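Local atomic coordinates of fatty acid synthase 1, isoform A (Drosophila melanogaster, PDB entry 6FN6), a protein that probably makes long-chain saturated fatty acids from acetyl-CoA and malonyl-CoA with NADPH, this fragment being its modifying region of dehydratase, enoylreductase and ketoreductase. Residues Gly578-Ile586 and Asp873-Arg881; Asn612-Ser620 and Asp636-Ala644. All coordinates share one frame; numbering follows the deposited sequence.

In the fold
Both contacts lie in the enoylreductase part of the chain, and interaction 2 is nested along the sequence within the loop closed by interaction 1. Helix 613-620, the first element of interaction 2, also lies against interaction 1: Phe880 packs on Asp615 and Thr619, and Leu580 touches Thr619, while Leu583 meets Leu639. Interaction 1 joins strand 583-587 to helix 876-885 and is partly buried, grading from the buried Leu583, Val876 and Phe880 to a loose charge network at its edge. Interaction 2 is more deeply buried, yet more polar: helix 613-620 meets the turn before strand 642-646 through a carboxylate, an amide and a guanidinium interleaved with leucines.

Interaction 1. Residues Gly578-Ile586 and Asp873-Arg881; sequences GDLASLKWI and DQQVEQAFR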
loop_
_atom_site.group_PDB
_atom_site.type_symbol
_atom_site.label_atom_id
_atom_site.label_comp_id
_atom_site.label_asym_id
_atom_site.label_seq_id
_atom_site.Cartn_x
_atom_site.Cartn_y
_atom_site.Cartn_z
ATOM N N GLY A 578 28.041 2.238 -17.365
ATOM C CA GLY A 578 28.714 2.162 -16.081
ATOM C C GLY A 578 29.679 3.304 -15.806
ATOM O O GLY A 578 29.727 3.828 -14.693
ATOM N N ASP A 579 30.441 3.696 -16.824
ATOM C CA ASP A 579 31.466 4.727 -16.672
ATOM C C ASP A 579 31.011 6.073 -17.240
ATOM O O ASP A 579 30.660 6.172 -18.415
ATOM C CB ASP A 579 32.765 4.278 -17.349
ATOM C CG ASP A 579 33.953 5.142 -16.967
ATOM O OD1 ASP A 579 33.742 6.245 -16.422
ATOM O OD2 ASP A 579 35.100 4.710 -17.202
ATOM N N LEU A 580 31.019 7.109 -16.402
ATOM C CA LEU A 580 30.592 8.444 -16.824
ATOM C C LEU A 580 31.676 9.147 -17.643
ATOM O O LEU A 580 31.423 10.180 -18.265
ATOM C CB LEU A 580 30.216 9.302 -15.613
ATOM C CG LEU A 580 28.769 9.169 -15.129
ATOM C CD1 LEU A 580 28.423 7.719 -14.804
ATOM C CD2 LEU A 580 28.514 10.069 -13.928
ATOM N N ALA A 581 32.880 8.586 -17.641
ATOM C CA ALA A 581 33.960 9.102 -18.472
ATOM C C ALA A 581 33.618 8.892 -19.946
ATOM O O ALA A 581 34.231 9.489 -20.831
ATOM C CB ALA A 581 35.276 8.425 -18.122
ATOM N N SER A 582 32.639 8.028 -20.197
ATOM C CA SER A 582 32.225 7.693 -21.551
ATOM C C SER A 582 31.395 8.808 -22.190
ATOM O O SER A 582 31.118 8.771 -23.389
ATOM C CB SER A 582 31.430 6.388 -21.545
ATOM O OG SER A 582 30.281 6.497 -20.727
ATOM N N LEU A 583 30.981 9.787 -21.390
ATOM C CA LEU A 583 30.210 10.913 -21.912
ATOM C C LEU A 583 31.046 11.723 -22.897
ATOM O O LEU A 583 32.039 12.345 -22.519
ATOM C CB LEU A 583 29.725 11.811 -20.774
ATOM C CG LEU A 583 28.587 11.250 -19.921
ATOM C CD1 LEU A 583 28.460 12.020 -18.619
ATOM C CD2 LEU A 583 27.279 11.290 -20.695
ATOM N N LYS A 584 30.640 11.711 -24.161
ATOM C CA LYS A 584 31.372 12.429 -25.195
ATOM C C LYS A 584 30.420 13.004 -26.242
ATOM O O LYS A 584 29.311 12.503 -26.429
ATOM C CB LYS A 584 32.390 11.501 -25.872
ATOM C CG LYS A 584 33.525 11.028 -24.966
ATOM C CD LYS A 584 34.558 10.226 -25.750
ATOM C CE LYS A 584 35.768 9.853 -24.901
ATOM N NZ LYS A 584 35.461 8.791 -23.901
ATOM N N TRP A 585 30.851 14.069 -26.909
ATOM C CA TRP A 585 30.077 14.650 -27.998
ATOM C C TRP A 585 30.199 13.777 -29.240
ATOM O O TRP A 585 31.287 13.309 -29.576
ATOM C CB TRP A 585 30.543 16.072 -28.302
ATOM C CG TRP A 585 30.203 17.055 -27.230
ATOM C CD1 TRP A 585 30.955 17.374 -26.138
ATOM C CD2 TRP A 585 29.019 17.857 -27.150
ATOM N NE1 TRP A 585 30.311 18.323 -25.380
ATOM C CE2 TRP A 585 29.120 18.636 -25.981
ATOM C CE3 TRP A 585 27.883 17.991 -27.952
ATOM C CZ2 TRP A 585 28.128 19.536 -25.597
ATOM C CZ3 TRP A 585 26.900 18.882 -27.568
ATOM C CH2 TRP A 585 27.028 19.643 -26.403
ATOM N N ILE A 586 29.078 13.570 -29.921
ATOM C CA ILE A 586 29.051 12.756 -31.127
ATOM C C ILE A 586 28.481 13.582 -32.265
ATOM O O ILE A 586 27.524 14.329 -32.078
ATOM C CB ILE A 586 28.223 11.478 -30.916
ATOM C CG1 ILE A 586 28.725 10.698 -29.695
ATOM C CG2 ILE A 586 28.245 10.610 -32.170
ATOM C CD1 ILE A 586 30.161 10.222 -29.796
ATOM N N ASP A 873 31.277 22.998 -22.544
ATOM C CA ASP A 873 31.071 21.801 -23.359
ATOM C C ASP A 873 32.105 20.710 -23.081
ATOM O O ASP A 873 31.865 19.539 -23.373
ATOM C CB ASP A 873 31.087 22.158 -24.850
ATOM C CG ASP A 873 32.300 22.975 -25.248
ATOM O OD1 ASP A 873 32.994 23.497 -24.351
ATOM O OD2 ASP A 873 32.555 23.102 -26.464
ATOM N N GLN A 874 33.250 21.092 -22.524
ATOM C CA GLN A 874 34.327 20.140 -22.260
ATOM C C GLN A 874 34.185 19.473 -20.892
ATOM O O GLN A 874 34.714 18.385 -20.669
ATOM C CB GLN A 874 35.686 20.839 -22.349
ATOM C CG GLN A 874 36.024 21.373 -23.733
ATOM C CD GLN A 874 36.031 20.290 -24.794
ATOM O OE1 GLN A 874 36.200 19.109 -24.491
ATOM N NE2 GLN A 874 35.843 20.687 -26.047
ATOM N N GLN A 875 33.484 20.136 -19.976
ATOM C CA GLN A 875 33.349 19.647 -18.607
ATOM C C GLN A 875 32.030 18.907 -18.376
ATOM O O GLN A 875 31.433 19.023 -17.303
ATOM C CB GLN A 875 33.452 20.813 -17.626
ATOM C CG GLN A 875 34.732 21.622 -17.737
ATOM C CD GLN A 875 34.588 23.010 -17.143
ATOM O OE1 GLN A 875 33.481 23.460 -16.845
ATOM N NE2 GLN A 875 35.708 23.702 -16.976
ATOM N N VAL A 876 31.577 18.149 -19.370
ATOM C CA VAL A 876 30.318 17.420 -19.246
ATOM C C VAL A 876 30.437 16.314 -18.203
ATOM O O VAL A 876 29.506 16.078 -17.435
ATOM C CB VAL A 876 29.873 16.848 -20.607
ATOM C CG1 VAL A 876 28.573 16.060 -20.467
ATOM C CG2 VAL A 876 29.706 17.966 -21.617
ATOM N N GLU A 877 31.576 15.626 -18.188
ATOM C CA GLU A 877 31.807 14.563 -17.215
ATOM C C GLU A 877 31.677 15.125 -15.804
ATOM O O GLU A 877 30.903 14.622 -14.989
ATOM C CB GLU A 877 33.186 13.924 -17.417
ATOM C CG GLU A 877 33.532 12.848 -16.391
ATOM C CD GLU A 877 34.935 12.299 -16.570
ATOM O OE1 GLU A 877 35.516 12.486 -17.661
ATOM O OE2 GLU A 877 35.459 11.677 -15.621
ATOM N N GLN A 878 32.435 16.182 -15.528
ATOM C CA GLN A 878 32.456 16.785 -14.203
ATOM C C GLN A 878 31.071 17.304 -13.844
ATOM O O GLN A 878 30.663 17.261 -12.682
ATOM C CB GLN A 878 33.482 17.919 -14.147
ATOM C CG GLN A 878 34.915 17.475 -14.407
ATOM C CD GLN A 878 35.375 16.382 -13.460
ATOM O OE1 GLN A 878 35.165 16.465 -12.249
ATOM N NE2 GLN A 878 36.003 15.349 -14.009
ATOM N N ALA A 879 30.349 17.793 -14.847
ATOM C CA ALA A 879 28.993 18.289 -14.646
ATOM C C ALA A 879 28.088 17.187 -14.104
ATOM O O ALA A 879 27.359 17.393 -13.131
ATOM C CB ALA A 879 28.436 18.846 -15.945
ATOM N N PHE A 880 28.138 16.017 -14.734
ATOM C CA PHE A 880 27.330 14.879 -14.307
ATOM C C PHE A 880 27.743 14.356 -12.936
ATOM O O PHE A 880 26.899 14.155 -12.064
ATOM C CB PHE A 880 27.418 13.745 -15.333
ATOM C CG PHE A 880 26.399 13.842 -16.429
ATOM C CD1 PHE A 880 26.546 14.754 -17.458
ATOM C CD2 PHE A 880 25.291 13.013 -16.428
ATOM C CE1 PHE A 880 25.603 14.837 -18.465
ATOM C CE2 PHE A 880 24.348 13.091 -17.431
ATOM C CZ PHE A 880 24.503 14.004 -18.451
ATOM N N ARG A 881 29.039 14.129 -12.749
ATOM C CA ARG A 881 29.548 13.640 -11.473
ATOM C C ARG A 881 29.194 14.604 -10.348
ATOM O O ARG A 881 28.954 14.189 -9.214
ATOM C CB ARG A 881 31.061 13.425 -11.538
ATOM C CG ARG A 881 31.459 12.230 -12.388
ATOM C CD ARG A 881 32.942 11.923 -12.292
ATOM N NE ARG A 881 33.299 10.753 -13.091
ATOM C CZ ARG A 881 33.090 9.495 -12.713
ATOM N NH1 ARG A 881 32.520 9.230 -11.543
ATOM N NH2 ARG A 881 33.450 8.496 -13.509
#
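Leu583 and Phe880 meet at the apolar middle of this contact. The leucine side chain crosses that of the phenylalanine at about a right angle and sets CD1 over one ring face, 3.8 Å from the ring centroid, in a CH-pi contact. Its CG lies anti to the carbonyl carbon (chi1 -73°), which directs the branch at helix 876-885. Two residues further along the strand, Trp585 brings its indole edge to the start of the second segment. NE1 donates to the backbone O of Asp873 at 2.8 Å, with the acceptor near the ring plane, while Val876 CG2 lies 3.8 Å from the same NE1. Strand 583-587 pairs antiparallel with strand 570-574 as a two-stranded ribbon, and Trp585 also rests on Ile913 and Ala915 of strand 913-915. The contact joins this ribbon to helix 876-885, which comes after the parallel six-stranded sheet that, as in other medium-chain dehydrogenases/reductases, probably binds the nucleotide. Arg881 closes the other end. From CB its chain passes at CG alongside Leu580 CD2, 4.0 Å off, and runs extended to NE, where a weak hydrogen bond, part of a salt bridge, reaches Glu877 OE2 one helical turn back. The guanidinium then lays one face against Leu580 CB, and Asp579 OD1 lies at its edge, 3.7 Å from NH2, a long salt bridge with the carboxylate and guanidinium planes 65° apart. That OD1 also accepts from Ala581 N at 2.8 Å, forming an Asx turn, and Glu877 lays its carboxylate against Ala581.

Interaction 2. Residues Asn612-Ser620 and Asp636-Ala644; sequences NFRDVMLTS and DCVLGLEFA
Asn612 and Glu642 cross at about a right angle as side chains, yet their flat ends are turned only 26° from one another. Asn612 ND2 donates to Glu642 OE2 at 3.2 Å in a nearly straight bond (169°), with the acceptor in the amide plane. ND2 comes to OE2 from the anti side, somewhat out of the plane of the carboxylate, whose other oxygen, OE1, is taken by the backbone N of Cys690. Leu641 CD1 packs on Asn612 CB. With an alanine here, Glu642 OE2 would probably lose this donor, and Leu641 CB would lose the amide that lies on it. Arg614 comes across Leu641 obliquely. Its CG is anti to the backbone N (chi1 -172°) and the chain bends at chi3, which brings one guanidinium face over Leu641 CD2, 3.5 Å from NH1, with Val638 O at the edge. The helix here, 613-620, follows strand 601-611 in what is, as in related medium-chain reductases, probably the substrate-binding portion, and the opposing segment is the turn leading into strand 642-646 of the same mixed sheet. Gly640 sits in this turn at backbone angles that would press a CB against the preceding carbonyl oxygen. Asp615 points its carboxylate at the turn: OD1 accepts weakly from Gly640 N, and forms a salt bridge with Arg614 NH1 at 3.2 Å. One helical turn on, Thr619 OG1 bonds back to Asp615 O at 2.9 Å, reaching it from the face opposite that used by Thr619 N. Beyond the polar cluster, Leu618 and Val638 cross at about a right angle, CD2 meeting CG2 at 3.6 Å, and Leu639 CD2 lies 3.9 Å from Thr619 OG1.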
loop_
_atom_site.group_PDB
_atom_site.type_symbol
_atom_site.label_atom_id
_atom_site.label_comp_id
_atom_site.label_asym_id
_atom_site.label_seq_id
_atom_site.Cartn_x
_atom_site.Cartn_y
_atom_site.Cartn_z
ATOM N N ASN A 612 19.167 16.963 -15.771
ATOM C CA ASN A 612 18.182 16.592 -14.769
ATOM C C ASN A 612 18.491 15.184 -14.278
ATOM O O ASN A 612 19.278 14.470 -14.897
ATOM C CB ASN A 612 16.771 16.677 -15.344
ATOM C CG ASN A 612 16.291 18.109 -15.498
ATOM O OD1 ASN A 612 15.784 18.710 -14.550
ATOM N ND2 ASN A 612 16.450 18.662 -16.694
ATOM N N PHE A 613 17.885 14.788 -13.164
ATOM C CA PHE A 613 18.172 13.486 -12.574
ATOM C C PHE A 613 17.919 12.354 -13.570
ATOM O O PHE A 613 18.619 11.342 -13.552
ATOM C CB PHE A 613 17.340 13.273 -11.304
ATOM C CG PHE A 613 17.883 13.986 -10.095
ATOM C CD1 PHE A 613 19.158 13.708 -9.628
ATOM C CD2 PHE A 613 17.121 14.930 -9.424
ATOM C CE1 PHE A 613 19.664 14.359 -8.515
ATOM C CE2 PHE A 613 17.623 15.583 -8.311
ATOM C CZ PHE A 613 18.896 15.297 -7.857
ATOM N N ARG A 614 16.938 12.533 -14.449
ATOM C CA ARG A 614 16.611 11.506 -15.432
ATOM C C ARG A 614 17.814 11.217 -16.327
ATOM O O ARG A 614 18.051 10.072 -16.709
ATOM C CB ARG A 614 15.407 11.929 -16.275
ATOM C CG ARG A 614 14.877 10.835 -17.201
ATOM C CD ARG A 614 13.768 11.365 -18.100
ATOM N NE ARG A 614 13.876 10.893 -19.478
ATOM C CZ ARG A 614 14.806 11.294 -20.338
ATOM N NH1 ARG A 614 15.734 12.166 -19.966
ATOM N NH2 ARG A 614 14.819 10.817 -21.576
ATOM N N ASP A 615 18.572 12.256 -16.655
ATOM C CA ASP A 615 19.776 12.090 -17.463
ATOM C C ASP A 615 20.828 11.310 -16.683
ATOM O O ASP A 615 21.495 10.432 -17.230
ATOM C CB ASP A 615 20.332 13.449 -17.894
ATOM C CG ASP A 615 19.389 14.203 -18.810
ATOM O OD1 ASP A 615 18.552 13.554 -19.470
ATOM O OD2 ASP A 615 19.474 15.446 -18.863
ATOM N N VAL A 616 20.972 11.633 -15.402
ATOM C CA VAL A 616 21.933 10.954 -14.544
ATOM C C VAL A 616 21.538 9.492 -14.379
ATOM O O VAL A 616 22.370 8.597 -14.511
ATOM C CB VAL A 616 22.044 11.643 -13.168
ATOM C CG1 VAL A 616 23.106 10.961 -12.307
ATOM C CG2 VAL A 616 22.357 13.120 -13.328
ATOM N N MET A 617 20.260 9.258 -14.093
ATOM C CA MET A 617 19.763 7.910 -13.846
ATOM C C MET A 617 19.951 7.041 -15.083
ATOM O O MET A 617 20.350 5.881 -14.980
ATOM C CB MET A 617 18.287 7.942 -13.439
ATOM C CG MET A 617 18.027 8.580 -12.080
ATOM S SD MET A 617 18.872 7.743 -10.726
ATOM C CE MET A 617 18.472 8.823 -9.354
ATOM N N LEU A 618 19.659 7.601 -16.251
ATOM C CA LEU A 618 19.823 6.868 -17.500
ATOM C C LEU A 618 21.288 6.526 -17.738
ATOM O O LEU A 618 21.624 5.386 -18.053
ATOM C CB LEU A 618 19.279 7.677 -18.676
ATOM C CG LEU A 618 19.273 6.980 -20.039
ATOM C CD1 LEU A 618 18.604 5.611 -19.982
ATOM C CD2 LEU A 618 18.599 7.857 -21.076
ATOM N N THR A 619 22.157 7.520 -17.584
ATOM C CA THR A 619 23.583 7.330 -17.822
ATOM C C THR A 619 24.164 6.304 -16.854
ATOM O O THR A 619 24.929 5.428 -17.255
ATOM C CB THR A 619 24.358 8.659 -17.688
ATOM O OG1 THR A 619 23.877 9.596 -18.659
ATOM C CG2 THR A 619 25.859 8.445 -17.900
ATOM N N SER A 620 23.795 6.410 -15.582
ATOM C CA SER A 620 24.327 5.518 -14.555
ATOM C C SER A 620 23.793 4.095 -14.702
ATOM O O SER A 620 24.459 3.133 -14.321
ATOM C CB SER A 620 23.992 6.053 -13.162
ATOM O OG SER A 620 22.599 5.985 -12.909
ATOM N N ASP A 636 19.670 6.920 -30.156
ATOM C CA ASP A 636 21.006 7.128 -29.601
ATOM C C ASP A 636 21.062 8.446 -28.829
ATOM O O ASP A 636 21.636 8.520 -27.744
ATOM C CB ASP A 636 22.058 7.126 -30.713
ATOM C CG ASP A 636 22.576 5.734 -31.031
ATOM O OD1 ASP A 636 22.640 4.889 -30.112
ATOM O OD2 ASP A 636 22.919 5.486 -32.205
ATOM N N CYS A 637 20.470 9.483 -29.414
ATOM C CA CYS A 637 20.428 10.813 -28.815
ATOM C C CYS A 637 19.191 10.960 -27.932
ATOM O O CYS A 637 18.092 11.177 -28.435
ATOM C CB CYS A 637 20.435 11.883 -29.910
ATOM S SG CYS A 637 20.021 13.560 -29.367
ATOM N N VAL A 638 19.367 10.812 -26.620
ATOM C CA VAL A 638 18.236 10.837 -25.694
ATOM C C VAL A 638 18.417 11.825 -24.539
ATOM O O VAL A 638 17.450 12.180 -23.870
ATOM C CB VAL A 638 17.967 9.424 -25.138
ATOM C CG1 VAL A 638 17.553 8.491 -26.256
ATOM C CG2 VAL A 638 19.204 8.881 -24.434
ATOM N N LEU A 639 19.646 12.262 -24.298
ATOM C CA LEU A 639 19.922 13.155 -23.178
ATOM C C LEU A 639 19.407 14.563 -23.473
ATOM O O LEU A 639 19.333 14.971 -24.631
ATOM C CB LEU A 639 21.425 13.188 -22.886
ATOM C CG LEU A 639 22.063 11.839 -22.530
ATOM C CD1 LEU A 639 23.582 11.960 -22.461
ATOM C CD2 LEU A 639 21.509 11.277 -21.231
ATOM N N GLY A 640 19.042 15.300 -22.426
ATOM C CA GLY A 640 18.585 16.669 -22.591
ATOM C C GLY A 640 17.077 16.806 -22.551
ATOM O O GLY A 640 16.392 16.434 -23.503
ATOM N N LEU A 641 16.559 17.350 -21.452
ATOM C CA LEU A 641 15.119 17.459 -21.263
ATOM C C LEU A 641 14.615 18.878 -21.519
ATOM O O LEU A 641 13.434 19.088 -21.804
ATOM C CB LEU A 641 14.752 17.030 -19.844
ATOM C CG LEU A 641 14.689 15.521 -19.587
ATOM C CD1 LEU A 641 14.559 15.267 -18.097
ATOM C CD2 LEU A 641 13.554 14.859 -20.346
ATOM N N GLU A 642 15.513 19.850 -21.407
ATOM C CA GLU A 642 15.156 21.253 -21.587
ATOM C C GLU A 642 16.362 22.059 -22.047
ATOM O O GLU A 642 17.493 21.575 -21.999
ATOM C CB GLU A 642 14.604 21.833 -20.284
ATOM C CG GLU A 642 15.608 21.822 -19.140
ATOM C CD GLU A 642 15.004 22.241 -17.813
ATOM O OE1 GLU A 642 14.132 23.135 -17.803
ATOM O OE2 GLU A 642 15.406 21.674 -16.776
ATOM N N PHE A 643 16.121 23.292 -22.480
ATOM C CA PHE A 643 17.204 24.162 -22.921
ATOM C C PHE A 643 16.761 25.615 -23.046
ATOM O O PHE A 643 15.575 25.912 -23.189
ATOM C CB PHE A 643 17.755 23.690 -24.270
ATOM C CG PHE A 643 16.809 23.906 -25.420
ATOM C CD1 PHE A 643 16.797 25.107 -26.110
ATOM C CD2 PHE A 643 15.931 22.910 -25.814
ATOM C CE1 PHE A 643 15.931 25.312 -27.165
ATOM C CE2 PHE A 643 15.063 23.109 -26.871
ATOM C CZ PHE A 643 15.063 24.312 -27.545
ATOM N N ALA A 644 17.739 26.512 -23.001
ATOM C CA ALA A 644 17.538 27.902 -23.380
ATOM C C ALA A 644 18.415 28.187 -24.593
ATOM O O ALA A 644 19.583 27.800 -24.627
ATOM C CB ALA A 644 17.878 28.834 -22.234
#